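PDB 6FDG: 4-hydroxybenzoyl-CoA thioesterase from Staphylococcus aureus, which probably hydrolyses acyl-CoA thioesters, most likely releasing 1,4-dihydroxy-2-naphthoate from its CoA ester on the route to vitamin K2. Local coordinates for residues Y37-Q51 with L122-V136. Numbering follows the deposited sequence. Where two conformers were deposited one is given.
Sequences YISKLGFSYADMEKQ and LDRYFPDWHEAYSKV
Leu122 opens the contact by placing CD1 3.9 Å from CE of Met48, the methyl group to which the next aromatic residues also come. Phe126, between helix 122-125 and helix 127-141, lays one ring face under that methyl, while its CZ meets CG of Met48 at 3.7 Å and the aliphatic part of Gln51 lies obliquely beside the ring. Met48 is extended through its first two torsions and then bends (chi3 -80°), which places CE between the faces of Phe126 and Trp129; its sulfur makes oblique Met-aromatic contacts with both rings.

Trp129 is sandwiched. Met48 CE sits over one face, 3.7 Å from the centroid of the six-membered ring, and Phe43 covers the other in a face-to-face stack on the five-membered ring, centroids 4.2 Å apart and planes 30° from parallel. The backbone O of Ser44 approaches the indole edge in its plane, 3.5 Å from CZ2, and CG2 of Ile38 touches the far end of the six-membered ring. Ala132 CB then closes on the edge of the Phe43 ring, 3.6 Å from CE2.

The next residue, Tyr133, takes Leu41 CD2 obliquely against its ring; its hydroxyl lies against CG1 of Ile38 and hydrogen-bonds to Tyr90 of the sheet. Val136 ends the run, CG1 against the Tyr37 hydroxyl and CG2 against CD1 of Leu41.

No hydrogen bond crosses this interface, so the C-terminal helix depends on close van der Waals and pi packing to hold it against the end of hotdog-fold helix 26-41, the turn after it and short helix 45-50.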
loop_
_atom_site.group_PDB
_atom_site.type_symbol
_atom_site.label_atom_id
_atom_site.label_comp_id
_atom_site.label_asym_id
_atom_site.label_seq_id
_atom_site.Cartn_x
_atom_site.Cartn_y
_atom_site.Cartn_z
ATOM N N TYR A 37 8.382 7.967 18.713
ATOM C CA TYR A 37 8.679 7.689 20.130
ATOM C C TYR A 37 10.182 7.472 20.247
ATOM O O TYR A 37 10.864 8.047 21.121
ATOM C CB TYR A 37 7.862 6.512 20.654
ATOM C CG TYR A 37 8.174 6.097 22.027
ATOM C CD1 TYR A 37 9.245 5.241 22.314
ATOM C CD2 TYR A 37 7.392 6.527 23.120
ATOM C CE1 TYR A 37 9.543 4.830 23.591
ATOM C CE2 TYR A 37 7.654 6.121 24.419
ATOM C CZ TYR A 37 8.729 5.292 24.674
ATOM O OH TYR A 37 8.995 4.884 26.008
ATOM N N ILE A 38 10.743 6.573 19.453
ATOM C CA ILE A 38 12.144 6.245 19.578
ATOM C C ILE A 38 12.970 7.507 19.321
ATOM O O ILE A 38 14.020 7.677 20.064
ATOM C CB ILE A 38 12.423 5.093 18.543
ATOM C CG1 ILE A 38 11.732 3.806 18.952
ATOM C CG2 ILE A 38 13.967 4.942 18.308
ATOM C CD1 ILE A 38 11.797 2.720 17.886
ATOM N N SER A 39 12.684 8.243 18.313
ATOM C CA SER A 39 13.456 9.474 18.099
ATOM C C SER A 39 13.408 10.413 19.289
ATOM O O SER A 39 14.379 11.003 19.804
ATOM C CB SER A 39 12.977 10.114 16.831
ATOM O OG SER A 39 13.669 11.241 16.378
ATOM N N LYS A 40 12.229 10.633 19.808
ATOM C CA LYS A 40 12.055 11.539 20.970
ATOM C C LYS A 40 12.747 11.040 22.149
ATOM O O LYS A 40 13.216 11.873 23.025
ATOM C CB LYS A 40 10.550 11.801 21.164
ATOM C CG LYS A 40 9.975 12.689 20.114
ATOM C CD LYS A 40 8.454 12.774 20.033
ATOM C CE LYS A 40 7.974 13.856 19.211
ATOM N NZ LYS A 40 6.505 13.824 19.065
ATOM N N LEU A 41 12.944 9.776 22.374
ATOM C CA LEU A 41 13.635 9.219 23.499
ATOM C C LEU A 41 15.127 9.426 23.266
ATOM O O LEU A 41 15.822 9.351 24.301
ATOM C CB LEU A 41 13.289 7.722 23.692
ATOM C CG LEU A 41 13.594 7.114 24.967
ATOM C CD1 LEU A 41 12.888 7.823 26.141
ATOM C CD2 LEU A 41 13.293 5.611 24.840
ATOM N N GLY A 42 15.592 9.732 22.081
ATOM C CA GLY A 42 16.986 10.066 21.755
ATOM C C GLY A 42 17.622 9.101 20.830
ATOM O O GLY A 42 18.884 9.142 20.730
ATOM N N PHE A 43 16.930 8.313 20.029
ATOM C CA PHE A 43 17.582 7.243 19.245
ATOM C C PHE A 43 17.104 7.199 17.818
ATOM O O PHE A 43 16.101 7.757 17.429
ATOM C CB PHE A 43 17.311 5.888 19.916
ATOM C CG PHE A 43 17.796 5.802 21.339
ATOM C CD1 PHE A 43 19.174 5.665 21.582
ATOM C CD2 PHE A 43 16.970 5.898 22.418
ATOM C CE1 PHE A 43 19.632 5.615 22.911
ATOM C CE2 PHE A 43 17.396 5.982 23.726
ATOM C CZ PHE A 43 18.787 5.821 23.978
ATOM N N SER A 44 17.773 6.512 16.942
ATOM C CA SER A 44 17.449 6.490 15.555
ATOM C C SER A 44 17.361 5.051 15.136
ATOM O O SER A 44 18.352 4.305 15.174
ATOM C CB SER A 44 18.589 7.117 14.781
ATOM O OG SER A 44 18.443 6.812 13.408
ATOM N N TYR A 45 16.192 4.624 14.657
ATOM C CA TYR A 45 16.094 3.332 14.114
ATOM C C TYR A 45 16.980 3.112 12.880
ATOM O O TYR A 45 17.583 2.069 12.665
ATOM C CB TYR A 45 14.641 2.969 13.821
ATOM C CG TYR A 45 14.546 1.568 13.251
ATOM C CD1 TYR A 45 14.826 0.430 14.011
ATOM C CD2 TYR A 45 14.149 1.321 11.941
ATOM C CE1 TYR A 45 14.856 -0.829 13.482
ATOM C CE2 TYR A 45 14.079 0.082 11.393
ATOM C CZ TYR A 45 14.450 -1.065 12.154
ATOM O OH TYR A 45 14.461 -2.286 11.641
ATOM N N ALA A 46 17.140 4.160 12.036
ATOM C CA ALA A 46 18.043 3.959 10.880
ATOM C C ALA A 46 19.493 3.660 11.363
ATOM O O ALA A 46 20.198 2.903 10.701
ATOM C CB ALA A 46 18.023 5.226 10.016
ATOM N N ASP A 47 19.897 4.245 12.491
ATOM C CA ASP A 47 21.234 3.911 13.079
ATOM C C ASP A 47 21.320 2.503 13.590
ATOM O O ASP A 47 22.339 1.839 13.366
ATOM C CB ASP A 47 21.586 4.788 14.240
ATOM C CG ASP A 47 21.947 6.194 13.867
ATOM O OD1 ASP A 47 22.209 6.499 12.698
ATOM O OD2 ASP A 47 21.921 7.008 14.833
ATOM N N MET A 48 20.252 1.902 14.112
ATOM C CA MET A 48 20.217 0.509 14.445
ATOM C C MET A 48 20.403 -0.362 13.216
ATOM O O MET A 48 21.190 -1.353 13.168
ATOM C CB MET A 48 18.870 0.196 15.167
ATOM C CG MET A 48 18.673 -1.257 15.411
ATOM S SD MET A 48 17.175 -1.655 16.356
ATOM C CE MET A 48 17.729 -1.317 18.002
ATOM N N GLU A 49 19.751 -0.016 12.087
ATOM C CA GLU A 49 19.848 -0.801 10.869
ATOM C C GLU A 49 21.270 -0.712 10.256
ATOM O O GLU A 49 21.726 -1.679 9.678
ATOM C CB GLU A 49 18.757 -0.411 9.842
ATOM C CG GLU A 49 17.359 -0.817 10.290
ATOM C CD GLU A 49 16.383 -1.125 9.139
ATOM O OE1 GLU A 49 16.604 -0.550 8.061
ATOM O OE2 GLU A 49 15.471 -1.916 9.323
ATOM N N LYS A 50 21.918 0.416 10.493
ATOM C CA LYS A 50 23.312 0.571 9.993
ATOM C C LYS A 50 24.226 -0.390 10.655
ATOM O O LYS A 50 25.250 -0.754 10.071
ATOM C CB LYS A 50 23.795 1.982 10.102
ATOM C CG LYS A 50 23.069 3.021 9.280
ATOM C CD LYS A 50 23.445 3.252 7.826
ATOM C CE LYS A 50 23.222 4.724 7.420
ATOM N NZ LYS A 50 23.180 4.914 5.936
ATOM N N GLN A 51 23.910 -0.882 11.848
ATOM C CA GLN A 51 24.683 -1.914 12.562
ATOM C C GLN A 51 24.300 -3.339 12.160
ATOM O O GLN A 51 24.730 -4.304 12.767
ATOM C CB GLN A 51 24.554 -1.721 14.093
ATOM C CG GLN A 51 25.000 -0.430 14.659
ATOM C CD GLN A 51 26.458 -0.263 14.442
ATOM O OE1 GLN A 51 27.266 -1.142 14.741
ATOM N NE2 GLN A 51 26.764 0.754 13.770
ATOM N N LEU A 122 18.917 -6.611 23.378
ATOM C CA LEU A 122 19.203 -5.193 23.196
ATOM C C LEU A 122 20.369 -4.719 24.048
ATOM O O LEU A 122 21.120 -3.867 23.517
ATOM C CB LEU A 122 17.933 -4.288 23.494
ATOM C CG LEU A 122 17.982 -2.852 23.070
ATOM C CD1 LEU A 122 17.986 -2.699 21.591
ATOM C CD2 LEU A 122 16.773 -2.104 23.619
ATOM N N ASP A 123 20.516 -5.239 25.270
ATOM C CA ASP A 123 21.606 -4.773 26.149
ATOM C C ASP A 123 22.999 -5.147 25.541
ATOM O O ASP A 123 23.968 -4.389 25.810
ATOM C CB ASP A 123 21.459 -5.307 27.552
ATOM C CG ASP A 123 21.466 -6.788 27.668
ATOM O OD1 ASP A 123 20.943 -7.544 26.861
ATOM O OD2 ASP A 123 21.916 -7.281 28.756
ATOM N N ARG A 124 23.073 -6.204 24.771
ATOM C CA ARG A 124 24.446 -6.577 24.264
ATOM C C ARG A 124 24.783 -5.789 23.095
ATOM O O ARG A 124 25.964 -5.503 22.889
ATOM C CB ARG A 124 24.348 -7.983 23.822
ATOM C CG ARG A 124 24.234 -8.920 24.913
ATOM C CD ARG A 124 24.450 -10.316 24.358
ATOM N NE ARG A 124 24.812 -11.265 25.407
ATOM C CZ ARG A 124 24.808 -12.604 25.249
ATOM N NH1 ARG A 124 25.225 -13.355 26.235
ATOM N NH2 ARG A 124 24.432 -13.159 24.103
ATOM N N TYR A 125 23.857 -5.395 22.185
ATOM C CA TYR A 125 24.176 -4.712 20.992
ATOM C C TYR A 125 24.047 -3.172 21.062
ATOM O O TYR A 125 24.634 -2.378 20.378
ATOM C CB TYR A 125 23.362 -5.296 19.842
ATOM C CG TYR A 125 23.810 -6.695 19.469
ATOM C CD1 TYR A 125 23.509 -7.746 20.198
ATOM C CD2 TYR A 125 24.592 -6.852 18.350
ATOM C CE1 TYR A 125 23.960 -9.037 19.905
ATOM C CE2 TYR A 125 25.012 -8.144 18.036
ATOM C CZ TYR A 125 24.721 -9.175 18.873
ATOM O OH TYR A 125 25.142 -10.496 18.544
ATOM N N PHE A 126 23.061 -2.718 21.899
ATOM C CA PHE A 126 22.762 -1.332 22.093
ATOM C C PHE A 126 22.603 -0.949 23.520
ATOM O O PHE A 126 21.455 -0.703 24.046
ATOM C CB PHE A 126 21.444 -0.935 21.270
ATOM C CG PHE A 126 21.522 -1.267 19.877
ATOM C CD1 PHE A 126 22.073 -0.307 19.077
ATOM C CD2 PHE A 126 21.180 -2.469 19.366
ATOM C CE1 PHE A 126 22.259 -0.474 17.704
ATOM C CE2 PHE A 126 21.368 -2.681 17.971
ATOM C CZ PHE A 126 21.937 -1.709 17.158
ATOM N N PRO A 127 23.691 -0.974 24.332
ATOM C CA PRO A 127 23.548 -0.756 25.798
ATOM C C PRO A 127 22.888 0.614 26.091
ATOM O O PRO A 127 22.220 0.616 27.150
ATOM C CB PRO A 127 25.021 -0.853 26.371
ATOM C CG PRO A 127 25.864 -0.865 25.111
ATOM C CD PRO A 127 25.078 -1.275 23.899
ATOM N N ASP A 128 23.112 1.630 25.321
ATOM C CA ASP A 128 22.534 2.938 25.547
ATOM C C ASP A 128 20.990 2.851 25.373
ATOM O O ASP A 128 20.240 3.535 26.173
ATOM C CB ASP A 128 23.060 3.948 24.551
ATOM C CG ASP A 128 23.196 3.429 23.038
ATOM O OD1 ASP A 128 23.396 2.193 22.683
ATOM O OD2 ASP A 128 23.155 4.346 22.164
ATOM N N TRP A 129 20.496 2.136 24.354
ATOM C CA TRP A 129 19.010 1.974 24.214
ATOM C C TRP A 129 18.533 1.200 25.392
ATOM O O TRP A 129 17.477 1.558 26.011
ATOM C CB TRP A 129 18.699 1.206 22.923
ATOM C CG TRP A 129 18.924 1.846 21.663
ATOM C CD1 TRP A 129 20.088 2.359 21.149
ATOM C CD2 TRP A 129 17.963 1.941 20.568
ATOM N NE1 TRP A 129 19.915 2.747 19.844
ATOM C CE2 TRP A 129 18.654 2.453 19.450
ATOM C CE3 TRP A 129 16.623 1.600 20.454
ATOM C CZ2 TRP A 129 18.042 2.696 18.263
ATOM C CZ3 TRP A 129 16.034 1.835 19.161
ATOM C CH2 TRP A 129 16.774 2.383 18.162
ATOM N N HIS A 130 19.121 0.096 25.835
ATOM C CA HIS A 130 18.727 -0.618 27.009
ATOM C C HIS A 130 18.630 0.197 28.279
ATOM O O HIS A 130 17.687 0.062 29.059
ATOM C CB HIS A 130 19.674 -1.867 27.253
ATOM C CG HIS A 130 19.414 -2.546 28.509
ATOM N ND1 HIS A 130 18.343 -3.303 28.747
ATOM C CD2 HIS A 130 20.157 -2.558 29.671
ATOM C CE1 HIS A 130 18.400 -3.825 29.973
ATOM N NE2 HIS A 130 19.506 -3.365 30.551
ATOM N N GLU A 131 19.633 1.065 28.450
ATOM C CA GLU A 131 19.609 1.851 29.727
ATOM C C GLU A 131 18.363 2.741 29.653
ATOM O O GLU A 131 17.741 2.850 30.712
ATOM C CB GLU A 131 20.905 2.660 29.806
ATOM C CG GLU A 131 20.929 3.809 30.850
ATOM C CD GLU A 131 22.213 4.668 30.744
ATOM O OE1 GLU A 131 22.569 5.158 29.642
ATOM O OE2 GLU A 131 22.895 4.848 31.777
ATOM N N ALA A 132 18.109 3.365 28.506
ATOM C CA ALA A 132 16.950 4.308 28.372
ATOM C C ALA A 132 15.607 3.583 28.533
ATOM O O ALA A 132 14.762 3.991 29.360
ATOM C CB ALA A 132 17.025 5.063 27.142
ATOM N N TYR A 133 15.512 2.384 27.883
ATOM C CA TYR A 133 14.258 1.648 28.034
ATOM C C TYR A 133 13.996 1.126 29.402
ATOM O O TYR A 133 12.890 1.008 29.884
ATOM C CB TYR A 133 14.181 0.495 26.925
ATOM C CG TYR A 133 13.691 0.976 25.565
ATOM C CD1 TYR A 133 14.376 1.814 24.778
ATOM C CD2 TYR A 133 12.468 0.553 25.115
ATOM C CE1 TYR A 133 13.917 2.253 23.542
ATOM C CE2 TYR A 133 11.988 0.957 23.855
ATOM C CZ TYR A 133 12.651 1.829 23.150
ATOM O OH TYR A 133 12.200 2.289 21.894
ATOM N N SER A 134 15.081 0.703 30.094
ATOM C CA SER A 134 14.999 0.186 31.407
ATOM C C SER A 134 14.623 1.354 32.394
ATOM O O SER A 134 13.783 1.090 33.272
ATOM C CB SER A 134 16.350 -0.406 31.913
ATOM O OG SER A 134 16.589 -1.620 31.222
ATOM N N LYS A 135 15.157 2.481 32.204
ATOM C CA LYS A 135 14.796 3.664 33.025
ATOM C C LYS A 135 13.315 4.000 32.838
ATOM O O LYS A 135 12.590 4.163 33.794
ATOM C CB LYS A 135 15.626 4.839 32.666
ATOM C CG LYS A 135 15.265 6.202 33.305
ATOM C CD LYS A 135 16.245 7.314 32.898
ATOM C CE LYS A 135 15.933 8.662 33.562
ATOM N NZ LYS A 135 15.725 8.485 35.046
ATOM N N VAL A 136 12.879 4.027 31.539
ATOM C CA VAL A 136 11.451 4.275 31.254
ATOM C C VAL A 136 10.593 3.287 31.882
ATOM O O VAL A 136 9.527 3.595 32.417
ATOM C CB VAL A 136 11.259 4.451 29.694
ATOM C CG1 VAL A 136 9.774 4.421 29.389
ATOM C CG2 VAL A 136 11.874 5.725 29.205
#